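Local structure of beta-galactosidase (Trichoderma reesei, 3OG2) at residues 39-44 and 373-378; 369-374 and 576-581; 665-670 and 845-850; 725-730 and 764-769; 884-889 and 957-962. The protein probably hydrolyses terminal non-reducing beta-D-galactose residues of beta-D-galactosides, as a glycoside hydrolase of family 35 built round a TIM barrel. All blocks are in the same frame, centred on the assembly; numbering follows the deposited sequence.

Interaction 1: 39-44 and 373-378; sequences RVVIFS and PGYITA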
# COMPACT_ATOMS: atom_id res chain seq x y z
N ARG A 39 3.53 -20.18 19.63
CA ARG A 39 3.91 -18.76 19.69
C ARG A 39 4.44 -18.31 18.34
O ARG A 39 5.19 -19.07 17.68
CB ARG A 39 5.05 -18.54 20.69
CG ARG A 39 4.60 -18.62 22.16
CD ARG A 39 5.76 -18.07 22.98
NE ARG A 39 5.43 -18.11 24.41
CZ ARG A 39 4.68 -17.22 25.05
NH1 ARG A 39 4.12 -16.18 24.37
NH2 ARG A 39 4.48 -17.39 26.36
N VAL A 40 4.13 -17.09 17.94
CA VAL A 40 4.58 -16.58 16.64
C VAL A 40 4.89 -15.10 16.78
O VAL A 40 4.25 -14.40 17.58
CB VAL A 40 3.55 -16.90 15.56
CG1 VAL A 40 2.16 -16.30 15.90
CG2 VAL A 40 3.99 -16.42 14.17
N VAL A 41 5.85 -14.61 16.01
CA VAL A 41 6.03 -13.20 15.77
C VAL A 41 5.17 -12.89 14.56
O VAL A 41 5.47 -13.44 13.46
CB VAL A 41 7.49 -12.81 15.53
CG1 VAL A 41 7.58 -11.32 15.12
CG2 VAL A 41 8.35 -13.10 16.73
N ILE A 42 4.11 -12.11 14.69
CA ILE A 42 3.32 -11.69 13.52
C ILE A 42 4.07 -10.55 12.84
O ILE A 42 4.32 -9.49 13.43
CB ILE A 42 1.92 -11.25 13.96
CG1 ILE A 42 1.12 -12.42 14.55
CG2 ILE A 42 1.20 -10.54 12.81
CD1 ILE A 42 0.86 -13.51 13.51
N PHE A 43 4.46 -10.80 11.61
CA PHE A 43 5.19 -9.80 10.80
C PHE A 43 4.32 -9.68 9.56
O PHE A 43 4.20 -10.64 8.79
CB PHE A 43 6.61 -10.25 10.52
CG PHE A 43 7.60 -9.09 10.27
CD1 PHE A 43 7.23 -7.77 10.04
CD2 PHE A 43 8.96 -9.39 10.27
CE1 PHE A 43 8.16 -6.75 9.79
CE2 PHE A 43 9.89 -8.37 10.04
CZ PHE A 43 9.52 -7.07 9.80
N SER A 44 3.70 -8.53 9.38
CA SER A 44 2.60 -8.29 8.46
C SER A 44 2.88 -7.16 7.52
O SER A 44 3.60 -6.23 7.91
CB SER A 44 1.36 -7.97 9.34
OG SER A 44 0.22 -7.71 8.52
N PRO A 373 12.60 -17.99 17.74
CA PRO A 373 11.52 -17.95 18.77
C PRO A 373 12.02 -17.45 20.11
O PRO A 373 11.19 -16.94 20.89
CB PRO A 373 11.11 -19.41 18.91
CG PRO A 373 12.20 -20.20 18.28
CD PRO A 373 12.84 -19.34 17.24
N GLY A 374 13.30 -17.48 20.42
CA GLY A 374 13.78 -16.98 21.67
C GLY A 374 13.61 -15.49 21.76
O GLY A 374 13.58 -14.93 22.87
N TYR A 375 13.47 -14.82 20.63
CA TYR A 375 13.17 -13.38 20.68
C TYR A 375 11.87 -13.08 21.41
O TYR A 375 11.70 -12.06 22.10
CB TYR A 375 13.14 -12.85 19.24
CG TYR A 375 12.49 -11.48 19.08
CD1 TYR A 375 13.17 -10.31 19.35
CD2 TYR A 375 11.16 -11.39 18.64
CE1 TYR A 375 12.58 -9.07 19.21
CE2 TYR A 375 10.55 -10.16 18.48
CZ TYR A 375 11.27 -8.99 18.77
OH TYR A 375 10.73 -7.75 18.62
N ILE A 376 10.89 -13.96 21.30
CA ILE A 376 9.57 -13.71 21.85
C ILE A 376 9.61 -13.67 23.35
O ILE A 376 8.89 -12.87 23.96
CB ILE A 376 8.58 -14.77 21.38
CG1 ILE A 376 8.39 -14.70 19.87
CG2 ILE A 376 7.27 -14.56 22.15
CD1 ILE A 376 7.62 -15.85 19.28
N THR A 377 10.44 -14.56 23.95
CA THR A 377 10.28 -14.59 25.42
C THR A 377 11.44 -13.90 26.10
O THR A 377 11.42 -13.87 27.34
CB THR A 377 10.10 -16.04 25.87
OG1 THR A 377 11.20 -16.74 25.27
CG2 THR A 377 8.77 -16.64 25.39
N ALA A 378 12.37 -13.33 25.36
CA ALA A 378 13.43 -12.48 25.94
C ALA A 378 12.75 -11.23 26.46
O ALA A 378 11.75 -10.75 25.89
CB ALA A 378 14.49 -12.17 24.91
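Ile376 overlaps Val41 from the helical turn 374-377, the two side chains sliding past each other in opposite directions, with Ile376 CG1 3.5 Å from Val41 CG2. The same Val41 methyl also meets Tyr375 at the edge of its ring, near the ring plane, and Val41 CG2 lies 3.8 Å from Tyr375 CD2. One methyl is therefore shared by an aliphatic and an aromatic neighbour. Ile376 divides its branches along the strand: CD1 presses on the backbone at Val40, 3.8 Å from Val40 C, while CG2 turns to the aliphatic part of Arg39, 3.9 Å from Arg39 CD. Arg39 is extended from CG to NE (chi3 180°), which carries NE past Ile376 to Thr377. There Thr377 CG2 lies over one face of the guanidinium, 3.8 Å from Arg39 NE, and the two side chains cross at about a right angle. The charged end finds its polar partners elsewhere, in a salt bridge from NH2 to Asp29 and a hydrogen bond from NH1 to Ser32. Tyr375 OH is likewise bonded to Val316 O. The contact is thus apolar packing on strand 38-47 of the family 35 TIM-barrel domain. That strand runs parallel to strands 72-76 and 318-321 on its two sides, and the short, weakly bonded helix 374-377, following helix 357-370, packs against the strand's beginning.

Interaction 2: 369-374 and 576-581; sequences LKVSPG and LMNPDS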
# COMPACT_ATOMS: atom_id res chain seq x y z
N LEU A 369 13.49 -13.15 11.93
CA LEU A 369 12.56 -13.29 13.07
C LEU A 369 11.87 -14.65 13.04
O LEU A 369 11.64 -15.23 14.12
CB LEU A 369 11.54 -12.17 13.09
CG LEU A 369 12.09 -10.80 13.59
CD1 LEU A 369 11.06 -9.73 13.44
CD2 LEU A 369 12.53 -10.93 15.07
N LYS A 370 11.57 -15.19 11.85
CA LYS A 370 10.78 -16.42 11.85
C LYS A 370 11.57 -17.65 12.27
O LYS A 370 10.97 -18.70 12.49
CB LYS A 370 10.08 -16.58 10.52
CG LYS A 370 11.03 -16.90 9.36
CD LYS A 370 10.21 -16.97 8.04
CE LYS A 370 9.22 -18.09 8.07
NZ LYS A 370 8.58 -18.37 6.74
N VAL A 371 12.90 -17.54 12.43
CA VAL A 371 13.67 -18.69 12.94
C VAL A 371 14.19 -18.40 14.34
O VAL A 371 15.05 -19.15 14.83
CB VAL A 371 14.79 -19.10 11.95
CG1 VAL A 371 14.20 -19.56 10.63
CG2 VAL A 371 15.82 -17.97 11.74
N SER A 372 13.64 -17.39 15.03
CA SER A 372 14.21 -16.92 16.29
C SER A 372 13.18 -16.84 17.39
O SER A 372 12.89 -15.78 17.93
CB SER A 372 14.86 -15.53 16.06
OG SER A 372 15.88 -15.62 15.08
N PRO A 373 12.60 -17.99 17.74
CA PRO A 373 11.52 -17.95 18.77
C PRO A 373 12.02 -17.45 20.11
O PRO A 373 11.19 -16.94 20.89
CB PRO A 373 11.11 -19.41 18.91
CG PRO A 373 12.20 -20.20 18.28
CD PRO A 373 12.84 -19.34 17.24
N GLY A 374 13.30 -17.48 20.42
CA GLY A 374 13.78 -16.98 21.67
C GLY A 374 13.61 -15.49 21.76
O GLY A 374 13.58 -14.93 22.87
N LEU A 576 4.60 -22.05 11.83
CA LEU A 576 4.87 -20.66 11.46
C LEU A 576 6.30 -20.25 11.76
O LEU A 576 6.90 -19.52 10.94
CB LEU A 576 3.95 -19.69 12.25
CG LEU A 576 2.47 -19.76 11.82
CD1 LEU A 576 1.57 -19.09 12.82
CD2 LEU A 576 2.38 -19.14 10.45
N MET A 577 6.86 -20.71 12.89
CA MET A 577 8.23 -20.40 13.26
C MET A 577 9.10 -21.63 12.95
O MET A 577 8.65 -22.77 13.14
CB MET A 577 8.35 -20.09 14.75
CG MET A 577 7.46 -18.95 15.21
SD MET A 577 7.86 -17.33 14.53
CE MET A 577 9.36 -17.03 15.51
N ASN A 578 10.32 -21.42 12.48
CA ASN A 578 11.18 -22.58 12.12
C ASN A 578 10.49 -23.58 11.20
O ASN A 578 10.58 -24.82 11.41
CB ASN A 578 11.71 -23.30 13.36
CG ASN A 578 12.53 -22.31 14.18
OD1 ASN A 578 12.13 -22.03 15.31
ND2 ASN A 578 13.63 -21.79 13.69
N PRO A 579 9.83 -23.14 10.14
CA PRO A 579 9.14 -24.12 9.28
C PRO A 579 10.13 -24.95 8.47
O PRO A 579 11.27 -24.54 8.17
CB PRO A 579 8.41 -23.22 8.27
CG PRO A 579 9.31 -22.00 8.18
CD PRO A 579 9.71 -21.78 9.61
N ASP A 580 9.70 -26.12 8.03
CA ASP A 580 10.48 -26.87 7.05
C ASP A 580 10.61 -26.01 5.80
O ASP A 580 9.65 -25.33 5.38
CB ASP A 580 9.74 -28.16 6.70
CG ASP A 580 9.71 -29.16 7.84
OD1 ASP A 580 10.36 -28.95 8.86
OD2 ASP A 580 8.99 -30.17 7.66
N SER A 581 11.78 -26.01 5.21
CA SER A 581 12.06 -25.07 4.13
C SER A 581 13.13 -25.63 3.16
O SER A 581 13.68 -26.69 3.45
CB SER A 581 12.57 -23.75 4.71
OG SER A 581 13.89 -23.92 5.24
O HOH W 1 6.42 -19.78 8.12
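Lys370 O receives the backbone N-H of Asn578 at 2.8 Å, an almost straight bond with 166° at the hydrogen, and the donor lies nearly along the C=O axis. Met577 CA adds a CA-H...O contact to the same oxygen at 3.3 Å. The carbonyl belongs to the C-terminal end of helix 357-370 of the TIM-barrel domain, which packs on barrel strand 38-47, and it is met by a loop of the domain 3 family region, so the contact joins two parts of the fold. Asn578 continues the grip with its side chain: ND2 gives a weak hydrogen bond to Val371 O at 3.2 Å. The other branch, OD1, meets the Pro373 ring tip to tip, 3.4 Å from Pro373 CD. Val371 O has a second donor in Trp474 NE1. Met577 is bent at both chi2 and chi3 (-65° and -74°), which curls the thioether back over the helix end and puts CE 3.2 Å from Leu369 O. Lys370 runs the other way, crossing the Pro579 ring at about a right angle, with CE 3.9 Å from Pro579 CG. Its ammonium reaches the loop through one water, which accepts from Lys370 NZ and donates to Leu576 O, each at 2.9 Å.

Interaction 3: 665-670 and 845-850; sequences VDSLPE and LFFERQ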
# COMPACT_ATOMS: atom_id res chain seq x y z
N VAL A 665 -14.56 13.31 -29.37
CA VAL A 665 -15.93 13.79 -29.18
C VAL A 665 -15.87 15.03 -28.28
O VAL A 665 -15.10 15.07 -27.32
CB VAL A 665 -16.85 12.68 -28.66
CG1 VAL A 665 -16.48 12.19 -27.27
CG2 VAL A 665 -18.31 13.16 -28.65
N ASP A 666 -16.69 16.04 -28.60
CA ASP A 666 -16.82 17.19 -27.68
C ASP A 666 -17.45 16.73 -26.40
O ASP A 666 -18.53 16.12 -26.43
CB ASP A 666 -17.69 18.22 -28.38
CG ASP A 666 -17.80 19.53 -27.61
OD1 ASP A 666 -17.29 19.72 -26.49
OD2 ASP A 666 -18.41 20.45 -28.20
N SER A 667 -16.78 17.01 -25.29
CA SER A 667 -17.37 16.63 -24.02
C SER A 667 -17.83 17.84 -23.22
O SER A 667 -18.02 17.74 -22.01
CB SER A 667 -16.40 15.78 -23.21
OG SER A 667 -17.05 15.26 -22.02
N LEU A 668 -18.07 18.96 -23.90
CA LEU A 668 -18.82 20.05 -23.28
C LEU A 668 -19.91 20.55 -24.23
O LEU A 668 -20.01 21.74 -24.59
CB LEU A 668 -17.84 21.14 -22.85
CG LEU A 668 -18.38 22.14 -21.83
CD1 LEU A 668 -18.71 21.49 -20.48
CD2 LEU A 668 -17.35 23.29 -21.68
N PRO A 669 -20.81 19.66 -24.67
CA PRO A 669 -21.90 20.09 -25.55
C PRO A 669 -22.87 21.03 -24.83
O PRO A 669 -23.65 21.72 -25.47
CB PRO A 669 -22.62 18.79 -25.86
CG PRO A 669 -22.35 17.89 -24.68
CD PRO A 669 -20.91 18.20 -24.37
N GLU A 670 -22.78 21.07 -23.49
CA GLU A 670 -23.67 21.89 -22.68
C GLU A 670 -23.62 23.35 -23.10
O GLU A 670 -24.61 24.07 -22.92
CB GLU A 670 -23.20 21.86 -21.21
CG GLU A 670 -23.44 20.51 -20.55
CD GLU A 670 -22.38 19.46 -20.74
OE1 GLU A 670 -21.48 19.61 -21.58
OE2 GLU A 670 -22.41 18.42 -20.02
N LEU A 845 -18.66 14.30 -16.31
CA LEU A 845 -18.47 14.90 -17.62
C LEU A 845 -19.32 14.17 -18.69
O LEU A 845 -19.60 12.98 -18.55
CB LEU A 845 -16.99 14.79 -18.02
CG LEU A 845 -16.04 15.73 -17.25
CD1 LEU A 845 -14.60 15.37 -17.52
CD2 LEU A 845 -16.32 17.19 -17.56
N PHE A 846 -19.72 14.90 -19.73
CA PHE A 846 -20.62 14.35 -20.72
C PHE A 846 -20.16 13.00 -21.23
O PHE A 846 -20.95 12.05 -21.31
CB PHE A 846 -20.74 15.34 -21.89
CG PHE A 846 -21.42 14.78 -23.12
CD1 PHE A 846 -22.83 14.73 -23.14
CD2 PHE A 846 -20.68 14.34 -24.20
CE1 PHE A 846 -23.44 14.21 -24.27
CE2 PHE A 846 -21.30 13.82 -25.33
CZ PHE A 846 -22.69 13.77 -25.35
N PHE A 847 -18.88 12.86 -21.58
CA PHE A 847 -18.48 11.54 -22.17
C PHE A 847 -18.68 10.41 -21.16
O PHE A 847 -19.02 9.26 -21.56
CB PHE A 847 -17.05 11.54 -22.71
CG PHE A 847 -15.97 11.50 -21.62
CD1 PHE A 847 -15.41 10.29 -21.27
CD2 PHE A 847 -15.55 12.64 -20.97
CE1 PHE A 847 -14.43 10.15 -20.30
CE2 PHE A 847 -14.55 12.55 -19.99
CZ PHE A 847 -14.01 11.31 -19.64
N GLU A 848 -18.45 10.67 -19.86
CA GLU A 848 -18.65 9.64 -18.82
C GLU A 848 -20.13 9.29 -18.67
O GLU A 848 -20.49 8.12 -18.56
CB GLU A 848 -18.09 10.17 -17.47
CG GLU A 848 -16.60 10.49 -17.53
CD GLU A 848 -16.10 11.03 -16.19
OE1 GLU A 848 -16.42 12.21 -15.81
OE2 GLU A 848 -15.35 10.26 -15.53
N ARG A 849 -20.97 10.36 -18.67
CA ARG A 849 -22.39 10.12 -18.49
C ARG A 849 -22.91 9.23 -19.61
O ARG A 849 -23.81 8.41 -19.37
CB ARG A 849 -23.19 11.44 -18.49
CG ARG A 849 -22.72 12.38 -17.36
CD ARG A 849 -23.68 13.55 -17.22
NE ARG A 849 -24.02 14.30 -18.42
CZ ARG A 849 -23.58 15.49 -18.80
NH1 ARG A 849 -22.63 16.15 -18.12
NH2 ARG A 849 -24.05 16.05 -19.90
N GLN A 850 -22.40 9.38 -20.82
CA GLN A 850 -22.90 8.61 -21.95
C GLN A 850 -22.30 7.20 -21.97
O GLN A 850 -22.77 6.35 -22.72
CB GLN A 850 -22.51 9.27 -23.28
CG GLN A 850 -23.00 10.73 -23.38
CD GLN A 850 -24.45 10.66 -23.89
OE1 GLN A 850 -24.74 10.16 -24.99
NE2 GLN A 850 -25.37 11.07 -23.07
O HOH W 2 -19.66 17.69 -19.71
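Pro669 CG sits over one face of the Phe846 ring in a CH-pi contact, 3.6 Å from the ring centroid and 17° off the ring normal. Gln850 CG covers the opposite face, towards the rim, so the ring is held between a proline of one segment and the next turn of its own helix. With CG anti to the backbone N (chi1 168°), Phe846 stands out from the helix toward Pro669. This is the densely packed part, and Ser667 closes it: its OG accepts the backbone N-H of Phe847 at 3.0 Å and also lies at the edge of the Phe847 ring, 3.2 Å from CD2. Next to the Phe846 ring is a buried polar cluster. Glu670 and Arg849 meet tip to tip in a salt bridge in which a single oxygen, Glu670 OE2, takes both NH1, at 3.0 Å, and NH2, at 2.9 Å. The carboxylate is turned 80° from the guanidinium plane, yet OE2 itself lies in that plane. A water donates to Ser667 O and to this same OE2 and accepts from Phe846 N at 2.8 Å. Arg849 NH2 has a further salt bridge to the C-terminal carboxylate of Tyr1003, so the guanidinium probably balances two negative groups. The looser side lies at Phe846 and Asp666, both partly exposed. There Asp666 OD2 forms a salt bridge with Arg672, while OD1 accepts from Leu668 N at 2.8 Å: an Asx turn, bending the chain as it leaves edge strand 663-666 of an antiparallel sheet.

Interaction 4: 725-730 and 764-769; sequences RQQLFL and SYTLDR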
# COMPACT_ATOMS: atom_id res chain seq x y z
N ARG A 725 -24.48 44.95 -18.12
CA ARG A 725 -23.32 44.40 -17.44
C ARG A 725 -23.75 43.94 -16.06
O ARG A 725 -24.45 44.69 -15.36
CB ARG A 725 -22.24 45.50 -17.30
CG ARG A 725 -20.98 44.96 -16.63
CD ARG A 725 -19.84 45.97 -16.70
NE ARG A 725 -19.25 46.01 -18.06
CZ ARG A 725 -18.21 46.78 -18.37
NH1 ARG A 725 -17.67 47.58 -17.45
NH2 ARG A 725 -17.74 46.73 -19.63
N GLN A 726 -23.33 42.71 -15.68
CA GLN A 726 -23.64 42.16 -14.37
C GLN A 726 -22.34 41.64 -13.77
O GLN A 726 -21.41 41.37 -14.53
CB GLN A 726 -24.72 41.08 -14.51
CG GLN A 726 -26.00 41.78 -15.00
CD GLN A 726 -27.25 40.98 -14.91
OE1 GLN A 726 -28.35 41.49 -15.02
NE2 GLN A 726 -27.11 39.67 -14.66
N GLN A 727 -22.34 41.52 -12.45
CA GLN A 727 -21.16 41.08 -11.76
C GLN A 727 -21.52 39.75 -11.09
O GLN A 727 -22.51 39.67 -10.37
CB GLN A 727 -20.73 42.11 -10.72
CG GLN A 727 -20.35 43.47 -11.34
CD GLN A 727 -19.26 43.49 -12.37
OE1 GLN A 727 -19.26 44.41 -13.23
NE2 GLN A 727 -18.32 42.53 -12.32
N LEU A 728 -20.69 38.75 -11.33
CA LEU A 728 -20.90 37.44 -10.74
C LEU A 728 -19.78 37.10 -9.76
O LEU A 728 -18.59 37.20 -10.08
CB LEU A 728 -20.86 36.40 -11.88
CG LEU A 728 -20.93 34.95 -11.42
CD1 LEU A 728 -22.30 34.68 -10.79
CD2 LEU A 728 -20.66 34.07 -12.65
N PHE A 729 -20.15 36.69 -8.58
CA PHE A 729 -19.26 36.18 -7.54
C PHE A 729 -19.57 34.72 -7.47
O PHE A 729 -20.78 34.37 -7.35
CB PHE A 729 -19.54 36.87 -6.18
CG PHE A 729 -18.93 36.09 -5.03
CD1 PHE A 729 -17.55 36.06 -4.91
CD2 PHE A 729 -19.74 35.43 -4.12
CE1 PHE A 729 -16.99 35.36 -3.87
CE2 PHE A 729 -19.18 34.74 -3.07
CZ PHE A 729 -17.80 34.72 -2.94
N LEU A 730 -18.58 33.87 -7.54
CA LEU A 730 -18.80 32.44 -7.45
C LEU A 730 -17.76 31.76 -6.57
O LEU A 730 -16.57 31.85 -6.80
CB LEU A 730 -18.69 31.93 -8.87
CG LEU A 730 -19.21 30.60 -9.22
CD1 LEU A 730 -20.71 30.39 -8.97
CD2 LEU A 730 -18.90 30.38 -10.71
N SER A 764 -14.47 36.17 -9.10
CA SER A 764 -15.33 37.25 -9.50
C SER A 764 -15.21 37.49 -10.99
O SER A 764 -14.10 37.63 -11.50
CB SER A 764 -14.92 38.50 -8.72
OG SER A 764 -15.26 38.29 -7.32
N TYR A 765 -16.33 37.53 -11.69
CA TYR A 765 -16.33 37.67 -13.12
C TYR A 765 -17.31 38.75 -13.51
O TYR A 765 -18.34 38.97 -12.87
CB TYR A 765 -16.76 36.33 -13.75
CG TYR A 765 -15.88 35.12 -13.48
CD1 TYR A 765 -14.56 35.03 -13.95
CD2 TYR A 765 -16.32 34.02 -12.74
CE1 TYR A 765 -13.74 33.93 -13.72
CE2 TYR A 765 -15.51 32.90 -12.49
CZ TYR A 765 -14.22 32.86 -12.98
OH TYR A 765 -13.42 31.75 -12.72
N THR A 766 -17.04 39.45 -14.62
CA THR A 766 -18.00 40.37 -15.18
C THR A 766 -18.72 39.67 -16.33
O THR A 766 -18.06 39.04 -17.19
CB THR A 766 -17.28 41.62 -15.73
OG1 THR A 766 -16.61 42.24 -14.62
CG2 THR A 766 -18.23 42.61 -16.35
N LEU A 767 -20.03 39.79 -16.33
CA LEU A 767 -20.84 39.25 -17.43
C LEU A 767 -21.31 40.48 -18.22
O LEU A 767 -22.25 41.16 -17.81
CB LEU A 767 -22.00 38.38 -16.96
CG LEU A 767 -21.63 37.29 -15.91
CD1 LEU A 767 -22.92 36.58 -15.47
CD2 LEU A 767 -20.59 36.33 -16.44
N ASP A 768 -20.62 40.75 -19.32
CA ASP A 768 -20.89 41.98 -20.05
C ASP A 768 -21.64 41.77 -21.34
O ASP A 768 -21.73 40.62 -21.84
CB ASP A 768 -19.52 42.60 -20.40
CG ASP A 768 -19.61 44.08 -20.70
OD1 ASP A 768 -20.61 44.78 -20.41
OD2 ASP A 768 -18.61 44.58 -21.27
N ARG A 769 -22.17 42.86 -21.91
CA ARG A 769 -22.75 42.86 -23.24
C ARG A 769 -23.99 41.97 -23.29
O ARG A 769 -24.27 41.29 -24.29
CB ARG A 769 -21.73 42.45 -24.30
CG ARG A 769 -20.58 43.48 -24.30
CD ARG A 769 -19.51 43.16 -25.35
NE ARG A 769 -18.72 41.97 -24.97
CZ ARG A 769 -18.84 40.82 -25.61
NH1 ARG A 769 -19.68 40.70 -26.62
NH2 ARG A 769 -18.11 39.80 -25.24
O HOH W 3 -17.59 40.60 -10.20
O HOH W 4 -16.62 45.36 -14.72
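Arg725 and Asp768 cross obliquely at the end of an antiparallel strand pair, their guanidinium and carboxylate planes 70° apart. The grip is side-on: NE bonds Asp768 OD1 at 3.0 Å and NH2 bonds OD2 at 2.8 Å. Both oxygens lie close to the guanidinium plane, but each is approached from above the plane of the carboxylate. The aliphatic part of Arg725 also rests on Thr766, with CG 3.6 Å from Thr766 CG2. Gln727 and Thr766 lie side by side, pointing the same way. Gln727 is bent at chi2 (-58°), and NE2 donates to Thr766 OG1 at 2.9 Å, a partner near the amide plane. Two waters add bridges, one between Gln727 NE2 and Tyr765 O, the other between Gln727 OE1 and Thr766 OG1. The other face is largely apolar: Leu728 CD2 comes to the edge of the Tyr765 ring, 4.3 Å from CD2, and Leu728 CB meets Leu767 CD1 at 4.1 Å. Gln726 is the exception there, its OE1 bonded to Arg722 N. Leu728 and Leu767 pack on Leu778 of strand 775-782, so the pair is part of one layer, consistent with a beta sandwich. The hydrogen-bonded pairs Gln726-Leu767 and Leu728-Tyr765 fix the register, while side-chain chemistry separates a mainly polar, hydrated face from a mostly buried, largely apolar one.

Interaction 5: 884-889 and 957-962; sequences IAFYAA and GVALWA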
# COMPACT_ATOMS: atom_id res chain seq x y z
N ILE A 884 -13.67 21.00 -23.23
CA ILE A 884 -13.37 19.64 -22.78
C ILE A 884 -13.64 18.71 -23.95
O ILE A 884 -14.76 18.70 -24.51
CB ILE A 884 -14.20 19.20 -21.54
CG1 ILE A 884 -14.14 20.24 -20.43
CG2 ILE A 884 -13.71 17.82 -21.08
CD1 ILE A 884 -14.92 19.90 -19.19
N ALA A 885 -12.64 17.92 -24.33
CA ALA A 885 -12.81 16.94 -25.39
C ALA A 885 -12.45 15.56 -24.87
O ALA A 885 -11.67 15.45 -23.95
CB ALA A 885 -11.85 17.21 -26.54
N PHE A 886 -13.02 14.53 -25.44
CA PHE A 886 -12.63 13.19 -25.05
C PHE A 886 -12.12 12.45 -26.29
O PHE A 886 -12.74 12.55 -27.35
CB PHE A 886 -13.85 12.46 -24.43
CG PHE A 886 -13.52 11.01 -24.12
CD1 PHE A 886 -12.58 10.68 -23.15
CD2 PHE A 886 -14.17 9.98 -24.79
CE1 PHE A 886 -12.29 9.36 -22.86
CE2 PHE A 886 -13.86 8.64 -24.52
CZ PHE A 886 -12.91 8.31 -23.53
N TYR A 887 -11.04 11.74 -26.11
CA TYR A 887 -10.34 11.02 -27.15
C TYR A 887 -10.32 9.54 -26.86
O TYR A 887 -10.00 9.14 -25.73
CB TYR A 887 -8.92 11.53 -27.26
CG TYR A 887 -8.82 13.01 -27.61
CD1 TYR A 887 -8.73 13.99 -26.64
CD2 TYR A 887 -8.82 13.38 -28.96
CE1 TYR A 887 -8.65 15.31 -27.00
CE2 TYR A 887 -8.73 14.71 -29.32
CZ TYR A 887 -8.63 15.69 -28.34
OH TYR A 887 -8.54 17.02 -28.64
N ALA A 888 -10.61 8.71 -27.85
CA ALA A 888 -10.60 7.27 -27.65
C ALA A 888 -9.81 6.59 -28.78
O ALA A 888 -9.87 7.03 -29.93
CB ALA A 888 -12.00 6.65 -27.62
N ALA A 889 -9.13 5.50 -28.44
CA ALA A 889 -8.40 4.76 -29.49
C ALA A 889 -8.31 3.31 -29.10
O ALA A 889 -8.24 2.99 -27.90
CB ALA A 889 -7.01 5.34 -29.73
N GLY A 957 -8.66 5.87 -23.33
CA GLY A 957 -9.39 7.12 -23.38
C GLY A 957 -8.60 8.20 -22.72
O GLY A 957 -7.97 7.98 -21.67
N VAL A 958 -8.62 9.40 -23.29
CA VAL A 958 -8.02 10.56 -22.67
C VAL A 958 -9.03 11.71 -22.76
O VAL A 958 -9.39 12.15 -23.85
CB VAL A 958 -6.72 10.95 -23.38
CG1 VAL A 958 -6.11 12.21 -22.75
CG2 VAL A 958 -5.73 9.80 -23.38
N ALA A 959 -9.45 12.22 -21.59
CA ALA A 959 -10.23 13.46 -21.52
C ALA A 959 -9.24 14.60 -21.42
O ALA A 959 -8.28 14.47 -20.69
CB ALA A 959 -11.22 13.46 -20.34
N LEU A 960 -9.53 15.67 -22.14
CA LEU A 960 -8.67 16.86 -22.14
C LEU A 960 -9.54 18.05 -21.80
O LEU A 960 -10.42 18.40 -22.60
CB LEU A 960 -8.02 17.00 -23.54
CG LEU A 960 -7.24 18.29 -23.77
CD1 LEU A 960 -6.06 18.31 -22.82
CD2 LEU A 960 -6.83 18.39 -25.23
N TRP A 961 -9.26 18.68 -20.67
CA TRP A 961 -9.96 19.86 -20.21
C TRP A 961 -8.94 21.00 -20.30
O TRP A 961 -8.04 21.07 -19.45
CB TRP A 961 -10.53 19.62 -18.81
CG TRP A 961 -11.15 20.80 -18.11
CD1 TRP A 961 -11.40 22.09 -18.50
CD2 TRP A 961 -11.65 20.78 -16.75
NE1 TRP A 961 -11.99 22.84 -17.51
CE2 TRP A 961 -12.15 22.04 -16.41
CE3 TRP A 961 -11.68 19.74 -15.80
CZ2 TRP A 961 -12.70 22.33 -15.15
CZ3 TRP A 961 -12.22 20.01 -14.56
CH2 TRP A 961 -12.72 21.29 -14.25
N ALA A 962 -9.16 21.86 -21.30
CA ALA A 962 -8.29 23.03 -21.49
C ALA A 962 -8.86 24.16 -20.61
O ALA A 962 -10.05 24.52 -20.77
CB ALA A 962 -8.31 23.45 -22.92
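Ile884 and Trp961 lie side by side, pointing the same way, on one face of an antiparallel five-stranded sheet, in which strand 883-894 lies between 663-666 and 953-962. Ile884 CD1 sits over the five-membered ring of the indole in a CH-pi contact, 4.1 Å from its centroid and 13° off the normal, while CG1 lies 3.8 Å from Trp961 CG. Further along this face the Phe886 ring, with CG anti to the backbone N (chi1 175°), leans across to the neighbouring strand, where its CE1 is 3.7 Å from Gly957 CA. Having no side chain, Gly957 lets the ring come down against its backbone. On the other face Tyr887 crosses Leu960 obliquely; Leu960 CB comes to the ring edge, 3.9 Å from Tyr887 CE1. Beyond these groups, Phe886 stacks on Phe847, and Trp961 NE1 bonds Ser741 OG. The polar part is the backbone itself, with reciprocal bonds at the pairs Ala885-Leu960 and Tyr887-Val958. CA-H...O contacts from Ile884 CA to Leu960 O and from Gly957 CA to Tyr887 O lie at the two ends, with Ala959 CA to Ala885 O in between. Val958 O takes the N-H of Tyr887 at 2.8 Å and lies at the edge of that residue's own ring, 3.4 Å from CD1.

Interactions 1 and 2 touch and share Pro373 and Gly374: the chain leaving helix 357-370 meets the domain 3 loop first and strand 38-47 next, with Met577 packing against both sites. Interaction 1 is apolar packing, interaction 2 mostly backbone and amide bonding. Interactions 3 and 5 also adjoin, with centres about 10 Å apart, because strands 663-666 and 883-894 are neighbours in one sheet; both are buried, but 3 brings a salt bridge and a water to the sheet's edge strand, whereas 5 is apolar side chains and backbone bonds within it. Interaction 4 is nested in the chain between the segments of 3 and is the most surface-exposed, its salt bridge and waters lying on an outer face.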